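Local coordinates for protein P-granule scaffold (Caenorhabditis japonica, PDB 5W4A) that probably acts as a scaffold of germline P granules, assemblies linked to mRNA repression, and probably binds RNA, at residues Met78-Leu81 and Leu82-Pro86; Lys94-Gln97 and Asp98-Arg101; Ile143-Lys146 and Thr147-Glu151. All coordinates share one frame; numbering follows the deposited sequence.

Interaction 1: residues Met78-Leu81 and Leu82-Pro86; sequences MDTL and LALGP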
loop_
_atom_site.group_PDB
_atom_site.type_symbol
_atom_site.label_atom_id
_atom_site.label_comp_id
_atom_site.label_asym_id
_atom_site.label_seq_id
_atom_site.Cartn_x
_atom_site.Cartn_y
_atom_site.Cartn_z
HETATM N N MSE C 78 19.819 -10.853 3.806
HETATM C CA MSE C 78 20.111 -10.674 2.380
HETATM C C MSE C 78 19.071 -9.788 1.679
HETATM O O MSE C 78 19.415 -9.022 0.768
HETATM C CB MSE C 78 20.199 -12.014 1.694
HETATM C CG MSE C 78 21.496 -12.717 2.080
HETATM SE SE MSE C 78 21.596 -14.540 1.439
HETATM C CE MSE C 78 21.805 -14.146 -0.449
ATOM N N ASP C 79 17.791 -9.904 2.063
ATOM C CA ASP C 79 16.792 -8.929 1.629
ATOM C C ASP C 79 17.248 -7.521 1.983
ATOM O O ASP C 79 17.170 -6.607 1.161
ATOM C CB ASP C 79 15.420 -9.164 2.277
ATOM C CG ASP C 79 14.596 -10.266 1.644
ATOM O OD1 ASP C 79 14.942 -10.850 0.593
ATOM O OD2 ASP C 79 13.515 -10.546 2.211
ATOM N N THR C 80 17.709 -7.329 3.214
ATOM C CA THR C 80 18.169 -6.006 3.642
ATOM C C THR C 80 19.342 -5.538 2.786
ATOM O O THR C 80 19.378 -4.380 2.372
ATOM C CB THR C 80 18.534 -6.038 5.123
ATOM O OG1 THR C 80 17.419 -6.651 5.797
ATOM C CG2 THR C 80 18.778 -4.624 5.669
ATOM N N LEU C 81 20.283 -6.431 2.479
ATOM C CA LEU C 81 21.405 -6.056 1.620
ATOM C C LEU C 81 20.916 -5.565 0.251
ATOM O O LEU C 81 21.398 -4.549 -0.276
ATOM C CB LEU C 81 22.355 -7.233 1.447
ATOM C CG LEU C 81 23.128 -7.747 2.658
ATOM C CD1 LEU C 81 23.974 -8.936 2.211
ATOM C CD2 LEU C 81 24.005 -6.689 3.294
ATOM N N LEU C 82 19.954 -6.262 -0.349
ATOM C CA LEU C 82 19.436 -5.815 -1.640
ATOM C C LEU C 82 18.799 -4.438 -1.540
ATOM O O LEU C 82 18.961 -3.603 -2.435
ATOM C CB LEU C 82 18.416 -6.798 -2.187
ATOM C CG LEU C 82 18.965 -8.159 -2.593
ATOM C CD1 LEU C 82 17.841 -9.020 -3.118
ATOM C CD2 LEU C 82 20.047 -7.974 -3.671
ATOM N N ALA C 83 18.036 -4.198 -0.483
ATOM C CA ALA C 83 17.371 -2.911 -0.327
ATOM C C ALA C 83 18.379 -1.796 -0.092
ATOM O O ALA C 83 18.100 -0.640 -0.410
ATOM C CB ALA C 83 16.374 -2.983 0.829
ATOM N N LEU C 84 19.537 -2.118 0.475
ATOM C CA LEU C 84 20.570 -1.137 0.788
ATOM C C LEU C 84 21.415 -0.740 -0.414
ATOM O O LEU C 84 22.204 0.201 -0.300
ATOM C CB LEU C 84 21.494 -1.671 1.892
ATOM C CG LEU C 84 20.892 -1.694 3.302
ATOM C CD1 LEU C 84 21.810 -2.432 4.291
ATOM C CD2 LEU C 84 20.581 -0.292 3.819
ATOM N N GLY C 85 21.320 -1.457 -1.527
ATOM C CA GLY C 85 21.857 -0.970 -2.787
ATOM C C GLY C 85 23.265 -1.441 -3.119
ATOM O O GLY C 85 23.773 -2.416 -2.564
ATOM N N PRO C 86 23.941 -0.731 -4.035
ATOM C CA PRO C 86 25.154 -1.298 -4.648
ATOM C C PRO C 86 26.318 -1.529 -3.693
ATOM O O PRO C 86 27.122 -2.430 -3.942
ATOM C CB PRO C 86 25.513 -0.259 -5.722
ATOM C CG PRO C 86 24.882 1.007 -5.252
ATOM C CD PRO C 86 23.614 0.597 -4.579
HETATM O O HOH W 1 22.760 -4.914 -2.664
#
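Leu82 N donates to Met78 O at 3.0 Å and Ala83 N to Asp79 O at 3.0 Å, carrying the i to i+4 ladder through the last turn of helix 71-84. The ladder then frays. Leu84 N still reaches Thr80 O at 3.0 Å, but with an N-H...O angle of only 137°, and Gly85 N has weak bonds to Leu81 O, 3.3 Å away, and to Leu82 O. A water takes up the slack, giving one hydrogen to Leu81 O at 2.8 Å and the other to Gly85 O at 2.7 Å. Leu84 carries the side-chain contact. Its chi1 of -74° sets CG beside its own N, close to the carbonyl oxygen that this N bonds, with Leu84 CG 3.2 Å from Thr80 O. From there CD1 runs alongside the Thr80 methyl, CG2 to CD1 4.0 Å, both pointing the same way. Leu84 goes on to pack against Phe175, Ile178 and Leu179 of helix 169-179. Thr80 turns OG1 to Phe18 O, while the buried Asp79 carboxylate is held by Arg6, Tyr17 and His106, with a bound imidazole, probably from the crystallisation liquor, nearby. Cutting Leu84 back to an alanine here would probably take away the methyl contact to Thr80 CG2 and open a gap facing helix 169-179. Gly85 leaves the helix with phi at 95°, where a side chain would be jammed against the preceding carbonyl. This is a glycine-terminated helix C-end, in which Pro86, lacking an N-H, cannot supply the 6→1 bond of a Schellman motif.

Interaction 2: residues Lys94-Gln97 and Asp98-Arg101; sequences KRNQ and DLAR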
loop_
_atom_site.group_PDB
_atom_site.type_symbol
_atom_site.label_atom_id
_atom_site.label_comp_id
_atom_site.label_asym_id
_atom_site.label_seq_id
_atom_site.Cartn_x
_atom_site.Cartn_y
_atom_site.Cartn_z
ATOM N N LYS C 94 28.331 -12.982 -1.971
ATOM C CA LYS C 94 29.107 -13.855 -1.092
ATOM C C LYS C 94 28.197 -14.733 -0.246
ATOM O O LYS C 94 28.426 -15.943 -0.128
ATOM C CB LYS C 94 30.033 -13.030 -0.187
ATOM C CG LYS C 94 30.658 -13.811 1.004
ATOM C CD LYS C 94 31.226 -12.894 2.104
ATOM C CE LYS C 94 32.466 -12.136 1.639
ATOM N NZ LYS C 94 33.256 -11.596 2.786
ATOM N N ARG C 95 27.187 -14.131 0.400
ATOM C CA ARG C 95 26.289 -14.910 1.245
ATOM C C ARG C 95 25.524 -15.938 0.416
ATOM O O ARG C 95 25.282 -17.059 0.876
ATOM C CB ARG C 95 25.309 -13.985 1.980
ATOM C CG ARG C 95 25.982 -13.000 2.924
ATOM C CD ARG C 95 26.544 -13.670 4.148
ATOM N NE ARG C 95 27.352 -12.705 4.894
ATOM C CZ ARG C 95 27.749 -12.855 6.148
ATOM N NH1 ARG C 95 27.428 -13.934 6.843
ATOM N NH2 ARG C 95 28.469 -11.897 6.719
ATOM N N ASN C 96 25.133 -15.565 -0.803
ATOM C CA ASN C 96 24.396 -16.490 -1.653
ATOM C C ASN C 96 25.275 -17.667 -2.062
ATOM O O ASN C 96 24.821 -18.814 -2.069
ATOM C CB ASN C 96 23.847 -15.758 -2.865
ATOM C CG ASN C 96 22.525 -16.335 -3.338
ATOM O OD1 ASN C 96 21.716 -16.803 -2.528
ATOM N ND2 ASN C 96 22.287 -16.284 -4.632
ATOM N N GLN C 97 26.542 -17.407 -2.385
ATOM C CA GLN C 97 27.451 -18.506 -2.715
ATOM C C GLN C 97 27.578 -19.487 -1.550
ATOM O O GLN C 97 27.554 -20.710 -1.751
ATOM C CB GLN C 97 28.821 -17.949 -3.109
ATOM C CG GLN C 97 29.908 -19.014 -3.276
ATOM C CD GLN C 97 31.265 -18.405 -3.533
ATOM O OE1 GLN C 97 31.371 -17.295 -4.056
ATOM N NE2 GLN C 97 32.315 -19.119 -3.149
ATOM N N ASP C 98 27.699 -18.964 -0.322
ATOM C CA ASP C 98 27.791 -19.787 0.886
ATOM C C ASP C 98 26.586 -20.705 1.050
ATOM O O ASP C 98 26.702 -21.808 1.598
ATOM C CB ASP C 98 27.881 -18.883 2.119
ATOM C CG ASP C 98 29.224 -18.919 2.800
ATOM O OD1 ASP C 98 30.136 -19.639 2.340
ATOM O OD2 ASP C 98 29.346 -18.203 3.819
ATOM N N LEU C 99 25.398 -20.232 0.671
ATOM C CA LEU C 99 24.193 -21.013 0.899
ATOM C C LEU C 99 24.106 -22.215 -0.037
ATOM O O LEU C 99 23.432 -23.199 0.300
ATOM C CB LEU C 99 22.951 -20.130 0.729
ATOM C CG LEU C 99 22.652 -19.053 1.769
ATOM C CD1 LEU C 99 21.468 -18.258 1.297
ATOM C CD2 LEU C 99 22.348 -19.658 3.136
ATOM N N ALA C 100 24.761 -22.148 -1.185
ATOM C CA ALA C 100 24.541 -23.149 -2.221
ATOM C C ALA C 100 24.955 -24.540 -1.757
ATOM O O ALA C 100 24.368 -25.535 -2.194
ATOM C CB ALA C 100 25.311 -22.770 -3.481
ATOM N N ARG C 101 25.993 -24.625 -0.917
ATOM C CA ARG C 101 26.468 -25.916 -0.426
ATOM C C ARG C 101 25.387 -26.639 0.359
ATOM O O ARG C 101 25.411 -27.878 0.477
ATOM C CB ARG C 101 27.699 -25.712 0.470
ATOM C CG ARG C 101 28.744 -24.762 -0.092
ATOM C CD ARG C 101 29.976 -24.661 0.812
ATOM N NE ARG C 101 29.770 -23.767 1.955
ATOM C CZ ARG C 101 29.665 -24.157 3.225
ATOM N NH1 ARG C 101 29.743 -25.439 3.562
ATOM N NH2 ARG C 101 29.488 -23.249 4.174
HETATM O O HOH W 2 31.055 -17.260 0.217
#
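Asp98 N donates to Lys94 O at 3.1 Å in a fairly straight bond of 162°, and a water gives a second hydrogen to the same carbonyl at 3.0 Å while touching Asp98 OD1 only weakly. Leu99 N follows with Arg95 O, 3.2 Å away. At Ala100 the pattern tightens toward a 3-10 turn: its N keeps a weak bond to Asn96 O at 3.4 Å but is better aimed at Gln97 O, 3.2 Å away, which it meets well out of the carbonyl plane. Leu99 CG lies beside its own N (chi1 -70°), which brings it close to Arg95 O and swings CD1 to within 4.1 Å of Asn96 OD1, the two side chains crossing at about a right angle. The amide of buried Asn96 is engaged at both ends: OD1 accepts from His106 N and Thr105 OG1, and ND2 bonds Ser109 OG. Arg95 pairs through NE with Glu91 and lies by Phe65 in a cation-pi contact. Arg95 NH1 remains 5.6 Å from Asp98 OD2, too far for a salt bridge. The chemistry thus divides the helix end: a buried flank secured by amide bonds and leucine packing, and a more open flank where Arg95 spends its charge on Glu91 and Phe65, so that Asp98 probably feels it only at long range.

Interaction 3: residues Ile143-Lys146 and Thr147-Glu151; sequences ILIK and TINSE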
loop_
_atom_site.group_PDB
_atom_site.type_symbol
_atom_site.label_atom_id
_atom_site.label_comp_id
_atom_site.label_asym_id
_atom_site.label_seq_id
_atom_site.Cartn_x
_atom_site.Cartn_y
_atom_site.Cartn_z
ATOM N N ILE C 143 7.227 -4.934 -1.789
ATOM C CA ILE C 143 7.905 -3.689 -1.430
ATOM C C ILE C 143 9.401 -3.802 -1.710
ATOM O O ILE C 143 10.029 -2.852 -2.202
ATOM C CB ILE C 143 7.612 -3.320 0.035
ATOM C CG1 ILE C 143 6.158 -2.919 0.173
ATOM C CG2 ILE C 143 8.538 -2.165 0.518
ATOM C CD1 ILE C 143 5.685 -2.947 1.630
ATOM N N LEU C 144 10.006 -4.947 -1.383
ATOM C CA LEU C 144 11.425 -5.159 -1.675
ATOM C C LEU C 144 11.720 -5.010 -3.168
ATOM O O LEU C 144 12.661 -4.290 -3.558
ATOM C CB LEU C 144 11.854 -6.537 -1.173
ATOM C CG LEU C 144 13.298 -6.911 -1.428
ATOM C CD1 LEU C 144 14.296 -5.948 -0.782
ATOM C CD2 LEU C 144 13.528 -8.348 -0.941
ATOM N N ILE C 145 10.915 -5.667 -4.009
ATOM C CA ILE C 145 11.089 -5.574 -5.461
ATOM C C ILE C 145 10.956 -4.124 -5.929
ATOM O O ILE C 145 11.772 -3.629 -6.732
ATOM C CB ILE C 145 10.097 -6.511 -6.183
ATOM C CG1 ILE C 145 10.548 -7.960 -6.038
ATOM C CG2 ILE C 145 10.029 -6.179 -7.680
ATOM C CD1 ILE C 145 9.507 -8.967 -6.419
ATOM N N LYS C 146 9.938 -3.410 -5.441
ATOM C CA LYS C 146 9.724 -2.041 -5.887
ATOM C C LYS C 146 10.874 -1.147 -5.455
ATOM O O LYS C 146 11.264 -0.237 -6.194
ATOM C CB LYS C 146 8.381 -1.539 -5.355
ATOM C CG LYS C 146 7.206 -2.250 -6.014
ATOM C CD LYS C 146 5.883 -1.941 -5.371
ATOM C CE LYS C 146 4.696 -2.755 -5.996
ATOM N NZ LYS C 146 4.576 -2.470 -7.467
ATOM N N THR C 147 11.445 -1.415 -4.277
ATOM C CA THR C 147 12.607 -0.676 -3.794
ATOM C C THR C 147 13.843 -0.940 -4.662
ATOM O O THR C 147 14.527 0.003 -5.091
ATOM C CB THR C 147 12.850 -1.074 -2.334
ATOM O OG1 THR C 147 11.748 -0.629 -1.541
ATOM C CG2 THR C 147 14.127 -0.406 -1.798
ATOM N N ILE C 148 14.113 -2.219 -4.964
ATOM C CA ILE C 148 15.240 -2.627 -5.807
ATOM C C ILE C 148 15.146 -1.978 -7.188
ATOM O O ILE C 148 16.160 -1.547 -7.768
ATOM C CB ILE C 148 15.278 -4.168 -5.914
ATOM C CG1 ILE C 148 15.663 -4.787 -4.560
ATOM C CG2 ILE C 148 16.228 -4.613 -7.030
ATOM C CD1 ILE C 148 15.285 -6.271 -4.482
ATOM N N ASN C 149 13.934 -1.891 -7.733
ATOM C CA ASN C 149 13.724 -1.372 -9.084
ATOM C C ASN C 149 13.680 0.147 -9.135
ATOM O O ASN C 149 13.606 0.707 -10.241
ATOM C CB ASN C 149 12.437 -1.955 -9.653
ATOM C CG ASN C 149 12.628 -3.357 -10.203
ATOM O OD1 ASN C 149 13.752 -3.808 -10.427
ATOM N ND2 ASN C 149 11.523 -4.051 -10.438
ATOM N N SER C 150 13.720 0.818 -7.986
ATOM C CA SER C 150 13.720 2.276 -7.949
ATOM C C SER C 150 15.065 2.800 -8.431
ATOM O O SER C 150 16.117 2.241 -8.121
ATOM C CB SER C 150 13.456 2.781 -6.534
ATOM O OG SER C 150 12.144 2.462 -6.143
ATOM N N GLU C 151 15.041 3.884 -9.187
ATOM C CA GLU C 151 16.298 4.388 -9.730
ATOM C C GLU C 151 16.895 5.548 -8.940
ATOM O O GLU C 151 18.118 5.616 -8.792
ATOM C CB GLU C 151 16.118 4.782 -11.202
ATOM C CG GLU C 151 16.130 3.569 -12.158
ATOM C CD GLU C 151 17.477 2.830 -12.184
ATOM O OE1 GLU C 151 18.517 3.454 -11.858
ATOM O OE2 GLU C 151 17.488 1.622 -12.514
#
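Thr147, Ile148 and Asn149 each send the backbone N to the carbonyl four residues back, Thr147 N to Ile143 O, Ile148 N to Leu144 O and Asn149 N to Ile145 O, all at 2.9 Å, in the closing turn of helix 136-148. Ile143 O is gripped twice, because Thr147 OG1 also donates to it at 2.9 Å. The two donors come from opposite faces of the carbonyl plane. With chi1 at -65° the threonine hydroxyl sits next to its own N, so it folds back on the helix. Ser150 repeats the trick one turn later: OG donates to Lys146 O at 2.8 Å, satisfying a carbonyl at the fraying end, while Ser150 N returns to Thr147 O at 3.1 Å. On the flank toward helix 71-84, Leu144 and Ile148 meet at a slant, with Ile148 CD1 tucked against Leu144 CG at 3.7 Å. Ile145 and Asn149 run alongside each other, the amide ND2 lying 3.8 Å from Ile145 CG2 and making a weak bond to Lys120 O. Thr147 and Ser150 face helix 153-160, and Ile145 packs on Leu123 and Met126 of helix 116-131. Hydroxyls folded back onto the carbonyl a turn earlier are a common feature of helices. Here they serve the C-terminal end of a helix that packs on helices 71-84, 116-131 and 153-160 in a mainly helical domain, where the chain turns extended at Ser150 before entering helix 153-160.

All three contacts are local and in series, each at the C-terminal end of a helix, so none closes a long loop and none nests in or crosses another. From the N terminus, interaction 1 ends helix 71-84, a short turn leads into helix 89-100, and interaction 2 ends that. The selenium of selenomethionine Met78 packs against both Arg95 and Leu99, joining these two consecutive helices. After helix 116-131 the chain returns in helix 136-148, whose end is interaction 3: Leu144 and Ile148 press on Asp79, Leu82 and Ala83. Interaction 1 thus touches both others, while interactions 2 and 3 keep about 12 Å between their nearest atoms.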